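Local coordinates for oxidoreductase, short chain dehydrogenase/reductase family protein (Bifidobacterium adolescentis L2-32, PDB 6OW4) that acts as an NADH-dependent 20beta-hydroxysteroid dehydrogenase of the short-chain dehydrogenase/reductase family, interconverting a keto and a hydroxyl group at steroid carbon 20, at the interface of chains A and B. Numbering follows the deposited sequence. Chains: chain A/B, Oxidoreductase, short chain dehydrogenase/reductase family protein.

Contact 1: the interface of chains A and B. Residues chain A 22, 25, 31, 36; chain B 261, 263.
A:Lys25 and A:Lys36 close on B:Asp263, a carboxylate in the first turn of helix 262-273, where the N-terminal segment of one short-chain dehydrogenase/reductase subunit lies against its neighbour. Both lysines form salt bridges to the same oxygen: OD2 of B:Asp263 lies 3.0 Å from the ammonium NZ of A:Lys25 and 2.8 Å from NZ of A:Lys36. They reach it from opposite faces of the carboxylate plane, A:Lys25 from 38° out of it and A:Lys36 on the anti side. Lysine suits both places because its long, flexible chain carries a charge far from its backbone: that of A:Lys25 runs extended beyond CG, whereas A:Lys36 bends at its last torsion (chi4 -82°) to turn NZ onto the acid. Two nearby positive charges would be expected to hold the aspartate ionised.

Aspartate fits here as a short acid with two oxygens to share among several partners. OD1 of B:Asp263 accepts a hydrogen bond from the hydroxyl OG1 of B:Thr261 at 2.6 Å, a second-shell contact that helps fix the carboxylate's rotation. A water links OD1 to the backbone O of A:Pro22, lying 3.0 Å from OD1 of B:Asp263.

Close packing without further bonds adds to the patch. The methylene CE of A:Lys25 lies against the carboxylate carbon of B:Asp263, and the phenol OH of A:Tyr31 touches CB of B:Asp263 at 3.5 Å. A:Tyr31 also offers a ring face to CB of A:Lys25, steadying the start of that lysine chain.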
# COMPACT_ATOMS: atom_id res chain seq x y z
N PRO A 22 -27.07 4.45 17.25
CA PRO A 22 -27.43 5.84 17.55
C PRO A 22 -26.74 6.84 16.61
O PRO A 22 -25.54 6.72 16.39
CB PRO A 22 -26.95 6.06 18.99
CG PRO A 22 -26.86 4.66 19.58
CD PRO A 22 -26.47 3.77 18.42
N LYS A 25 -25.23 10.80 19.56
CA LYS A 25 -24.98 10.55 21.01
C LYS A 25 -24.71 11.88 21.73
O LYS A 25 -25.06 11.97 22.93
CB LYS A 25 -23.79 9.59 21.20
CG LYS A 25 -24.04 8.17 20.74
CD LYS A 25 -22.92 7.22 21.10
CE LYS A 25 -23.07 5.86 20.45
NZ LYS A 25 -21.97 4.94 20.83
N TYR A 31 -23.30 12.47 28.09
CA TYR A 31 -22.28 11.89 27.17
C TYR A 31 -21.22 12.95 26.86
O TYR A 31 -21.56 14.15 26.83
CB TYR A 31 -22.94 11.35 25.90
CG TYR A 31 -21.99 11.05 24.76
CD1 TYR A 31 -21.37 9.82 24.65
CD2 TYR A 31 -21.73 12.00 23.78
CE1 TYR A 31 -20.51 9.54 23.60
CE2 TYR A 31 -20.87 11.73 22.73
CZ TYR A 31 -20.26 10.50 22.64
OH TYR A 31 -19.41 10.23 21.60
N LYS A 36 -14.17 8.85 25.83
CA LYS A 36 -13.72 7.69 25.01
C LYS A 36 -12.20 7.50 25.14
O LYS A 36 -11.73 6.38 24.85
CB LYS A 36 -14.13 7.88 23.55
CG LYS A 36 -15.63 7.84 23.30
CD LYS A 36 -16.01 8.27 21.90
CE LYS A 36 -17.37 7.76 21.47
NZ LYS A 36 -17.31 6.36 20.99
N THR B 261 -20.59 3.58 14.11
CA THR B 261 -21.49 4.71 14.48
C THR B 261 -20.74 6.02 14.23
O THR B 261 -19.49 5.99 14.19
CB THR B 261 -22.01 4.55 15.92
OG1 THR B 261 -20.91 4.34 16.80
CG2 THR B 261 -22.99 3.41 16.06
N ASP B 263 -20.10 8.55 16.02
CA ASP B 263 -19.21 8.94 17.14
C ASP B 263 -17.85 8.23 17.02
O ASP B 263 -16.86 8.79 17.53
CB ASP B 263 -19.87 8.67 18.50
CG ASP B 263 -20.24 7.21 18.72
OD1 ASP B 263 -21.04 6.69 17.92
OD2 ASP B 263 -19.74 6.62 19.70
O HOH W 1 -23.31 8.42 17.19

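Contact 2: the interface of chains A and B. Residues chain A 247, 251, 258-260; chain B 20-21, 279.
This is a polar and aromatic subunit interface, two-fold symmetric as a whole, in which two tyrosines of chain B grip the backbone of A:Arg258, A:Phe259 and A:Gly260; it joins chains A and B within the deposited tetramer. The phenol OH of B:Tyr21 takes part in two hydrogen bonds, one with NE2 of A:His247 at 2.8 Å and nearly straight (167° at H), the other accepted from the amide N of A:Phe259 at 3.1 Å. The imidazole and phenol approach from opposite directions, each polar atom lying in the plane of the other ring. In A:His247, CG lies opposite the backbone N (chi1 171°), which sends the imidazole out from helix 244-250 toward B:Tyr21. A:Leu251 CD1 packs on one imidazole face, toward its rim. The B:Tyr21 ring is sandwiched between CB of its own neighbour B:Arg20 and CB of A:Phe259, 4.0 Å from the ring centroid.

B:Tyr279 donates its phenol hydrogen to the carbonyl O of A:Arg258 at 2.7 Å, in the carbonyl plane on a lone pair. CA of A:Gly260 sits over the centre of this ring, 3.4 Å from its centroid, where the lack of a side chain permits close approach. The A:Arg258 guanidinium lays a face over ring atom CD1. A phenylalanine in place of B:Tyr279 lacks the hydroxyl and would probably leave the carbonyl O of A:Arg258 without its mate and the loop less firmly held. In the fold, the gripped loop leads into helix 262-273.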
# COMPACT_ATOMS: atom_id res chain seq x y z
N HIS A 247 21.71 14.71 11.49
CA HIS A 247 20.31 15.01 11.89
C HIS A 247 19.53 15.55 10.68
O HIS A 247 18.49 14.96 10.32
CB HIS A 247 20.29 15.98 13.08
CG HIS A 247 18.95 16.52 13.42
ND1 HIS A 247 18.45 17.68 12.84
CD2 HIS A 247 18.00 16.09 14.27
CE1 HIS A 247 17.25 17.93 13.33
NE2 HIS A 247 16.95 16.96 14.21
N LEU A 251 16.68 13.74 7.93
CA LEU A 251 15.33 14.36 7.87
C LEU A 251 15.11 15.05 6.52
O LEU A 251 14.11 15.80 6.41
CB LEU A 251 15.20 15.36 9.02
CG LEU A 251 15.36 14.78 10.42
CD1 LEU A 251 15.57 15.89 11.43
CD2 LEU A 251 14.16 13.92 10.79
N ARG A 258 11.94 17.29 11.24
CA ARG A 258 12.25 17.10 12.68
C ARG A 258 11.95 15.65 13.05
O ARG A 258 11.06 15.05 12.42
CB ARG A 258 11.45 18.08 13.54
CG ARG A 258 9.95 17.82 13.60
CD ARG A 258 9.31 18.66 14.69
NE ARG A 258 7.90 18.38 14.89
CZ ARG A 258 7.39 17.38 15.60
NH1 ARG A 258 8.18 16.49 16.19
NH2 ARG A 258 6.08 17.25 15.71
N PHE A 259 12.68 15.11 14.03
CA PHE A 259 12.34 13.83 14.71
C PHE A 259 11.00 14.03 15.43
O PHE A 259 10.71 15.16 15.87
CB PHE A 259 13.43 13.41 15.69
CG PHE A 259 14.66 12.79 15.08
CD1 PHE A 259 15.60 13.57 14.42
CD2 PHE A 259 14.89 11.43 15.18
CE1 PHE A 259 16.74 12.99 13.87
CE2 PHE A 259 16.02 10.85 14.62
CZ PHE A 259 16.94 11.63 13.96
N GLY A 260 10.21 12.96 15.51
CA GLY A 260 9.06 12.88 16.43
C GLY A 260 9.55 12.74 17.86
O GLY A 260 10.74 12.45 18.04
N ARG B 20 15.22 20.52 21.93
CA ARG B 20 14.30 20.28 20.79
C ARG B 20 13.35 19.12 21.13
O ARG B 20 12.14 19.26 20.88
CB ARG B 20 15.07 19.97 19.50
CG ARG B 20 15.55 21.20 18.74
CD ARG B 20 16.07 20.84 17.36
NE ARG B 20 16.84 21.92 16.77
CZ ARG B 20 17.54 21.82 15.64
NH1 ARG B 20 17.58 20.68 14.97
NH2 ARG B 20 18.21 22.87 15.19
N TYR B 21 13.88 18.03 21.68
CA TYR B 21 13.18 16.73 21.83
C TYR B 21 13.18 16.27 23.29
O TYR B 21 14.06 15.52 23.70
CB TYR B 21 13.85 15.68 20.94
CG TYR B 21 14.02 16.07 19.49
CD1 TYR B 21 12.93 16.41 18.71
CD2 TYR B 21 15.28 16.08 18.90
CE1 TYR B 21 13.08 16.76 17.38
CE2 TYR B 21 15.44 16.43 17.57
CZ TYR B 21 14.34 16.77 16.80
OH TYR B 21 14.49 17.11 15.49
N TYR B 279 2.53 14.53 15.04
CA TYR B 279 3.57 13.93 14.16
C TYR B 279 2.92 13.00 13.12
O TYR B 279 3.64 12.21 12.47
CB TYR B 279 4.64 13.21 14.97
CG TYR B 279 5.97 13.08 14.26
CD1 TYR B 279 6.66 14.19 13.82
CD2 TYR B 279 6.53 11.83 14.03
CE1 TYR B 279 7.87 14.09 13.16
CE2 TYR B 279 7.75 11.71 13.37
CZ TYR B 279 8.42 12.84 12.93
OH TYR B 279 9.62 12.72 12.29

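Contact 3: the interface of chains A and B. Residues chain A 232, 259-260, 264, 287-289; chain B 279-280.
The ring of B:Tyr279 slots between two backbone segments of chain A, with A:Gly260 on one face and A:Gly289 on the other. N of A:Gly289 stands 3.5 Å above the ring plane of B:Tyr279, offset toward the rim; glycines at both places let main chain come close to the aromatic faces. The ring enters the slot because chi1 of -156° swings CG roughly opposite the main-chain N. Beside it, the branched A:Val287 places methyl CG1 4.0 Å from CB of B:Tyr279. CG1 of A:Val287 also lies 4.0 Å from CG2 of B:Val280. CA of A:Asp288 touches the ring at CE2.

Farther out, A:Glu264 crosses B:Tyr279 at about a right angle, and its carboxylate carbon CD packs on the tyrosine CB at 3.6 Å. Here the acid serves as a cap over the base of the side chain, its plane turned 31° from the ring.

The polar rim is mostly main chain. N of A:Gly289 donates to O of B:Tyr279 at 3.1 Å. One water bridges N of B:Tyr279 and O of A:Glu264. Another lies 2.8 Å from the phenol OH of B:Tyr279, and also contacts N of A:Tyr232 and O of A:Asp288, linking the inserted phenol to two loops. In the deposited assembly the site joins one subunit to the end of strand 284-287 and the start of helix 262-273 in the other, and it probably helps hold the two subunits together.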
# COMPACT_ATOMS: atom_id res chain seq x y z
N TYR A 232 11.05 8.53 12.28
CA TYR A 232 12.21 8.87 13.14
C TYR A 232 11.69 9.54 14.41
O TYR A 232 11.15 10.66 14.33
CB TYR A 232 13.18 9.77 12.37
CG TYR A 232 13.89 9.08 11.23
CD1 TYR A 232 14.83 8.09 11.47
CD2 TYR A 232 13.64 9.42 9.91
CE1 TYR A 232 15.49 7.45 10.44
CE2 TYR A 232 14.29 8.79 8.87
CZ TYR A 232 15.22 7.80 9.13
OH TYR A 232 15.87 7.18 8.11
N PHE A 259 12.68 15.11 14.03
CA PHE A 259 12.34 13.83 14.71
C PHE A 259 11.00 14.03 15.43
O PHE A 259 10.71 15.16 15.87
CB PHE A 259 13.43 13.41 15.69
CG PHE A 259 14.66 12.79 15.08
CD1 PHE A 259 15.60 13.57 14.42
CD2 PHE A 259 14.89 11.43 15.18
CE1 PHE A 259 16.74 12.99 13.87
CE2 PHE A 259 16.02 10.85 14.62
CZ PHE A 259 16.94 11.63 13.96
N GLY A 260 10.21 12.96 15.51
CA GLY A 260 9.06 12.88 16.43
C GLY A 260 9.55 12.74 17.86
O GLY A 260 10.74 12.45 18.04
N GLU A 264 4.35 11.96 21.21
CA GLU A 264 3.61 11.92 19.91
C GLU A 264 3.27 10.47 19.54
O GLU A 264 2.26 10.26 18.85
CB GLU A 264 4.43 12.62 18.83
CG GLU A 264 4.62 14.10 19.11
CD GLU A 264 5.43 14.85 18.07
OE1 GLU A 264 6.56 14.42 17.77
OE2 GLU A 264 4.93 15.87 17.56
N VAL A 287 3.24 7.26 11.95
CA VAL A 287 3.56 8.46 12.76
C VAL A 287 5.01 8.85 12.41
O VAL A 287 5.91 8.55 13.21
CB VAL A 287 3.36 8.18 14.26
CG1 VAL A 287 3.46 9.44 15.11
CG2 VAL A 287 2.04 7.47 14.53
N ASP A 288 5.20 9.44 11.23
CA ASP A 288 6.54 9.57 10.59
C ASP A 288 6.77 11.00 10.06
O ASP A 288 7.78 11.19 9.36
CB ASP A 288 6.71 8.54 9.47
CG ASP A 288 5.64 8.60 8.38
OD1 ASP A 288 4.93 9.63 8.30
OD2 ASP A 288 5.54 7.62 7.62
N GLY A 289 5.91 11.96 10.41
CA GLY A 289 6.03 13.37 9.97
C GLY A 289 5.96 13.50 8.46
O GLY A 289 6.60 14.43 7.92
N TYR B 279 2.53 14.53 15.04
CA TYR B 279 3.57 13.93 14.16
C TYR B 279 2.92 13.00 13.12
O TYR B 279 3.64 12.21 12.47
CB TYR B 279 4.64 13.21 14.97
CG TYR B 279 5.97 13.08 14.26
CD1 TYR B 279 6.66 14.19 13.82
CD2 TYR B 279 6.53 11.83 14.03
CE1 TYR B 279 7.87 14.09 13.16
CE2 TYR B 279 7.75 11.71 13.37
CZ TYR B 279 8.42 12.84 12.93
OH TYR B 279 9.62 12.72 12.29
N VAL B 280 1.60 13.11 12.94
CA VAL B 280 0.81 12.32 11.95
C VAL B 280 0.41 13.25 10.81
O VAL B 280 -0.38 14.18 11.05
CB VAL B 280 -0.42 11.66 12.61
CG1 VAL B 280 -1.20 10.81 11.61
CG2 VAL B 280 -0.04 10.85 13.83
O HOH W 2 1.37 12.36 16.96
O HOH W 3 9.97 10.52 10.60

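Contact 2 and contact 3 are neighbours, their C-alpha centres about 7 Å apart, and share A:Phe259, A:Gly260 and B:Tyr279, so they form one continuous patch, with B:Tyr279 common to both. Contact 1 lies apart, its C-alpha centre about 35 Å from that of contact 2 and about 29 Å from that of contact 3. Helix 262-273 nevertheless serves both regions: chain B supplies it to contact 1 and chain A to contact 3. Likewise, N-terminal segments reach across in both directions, from chain A in contact 1 and from chain B in contact 2. Two-fold symmetry repeats every contact with chains exchanged, which would spread the attachment across the interface if this dimer is the biological one.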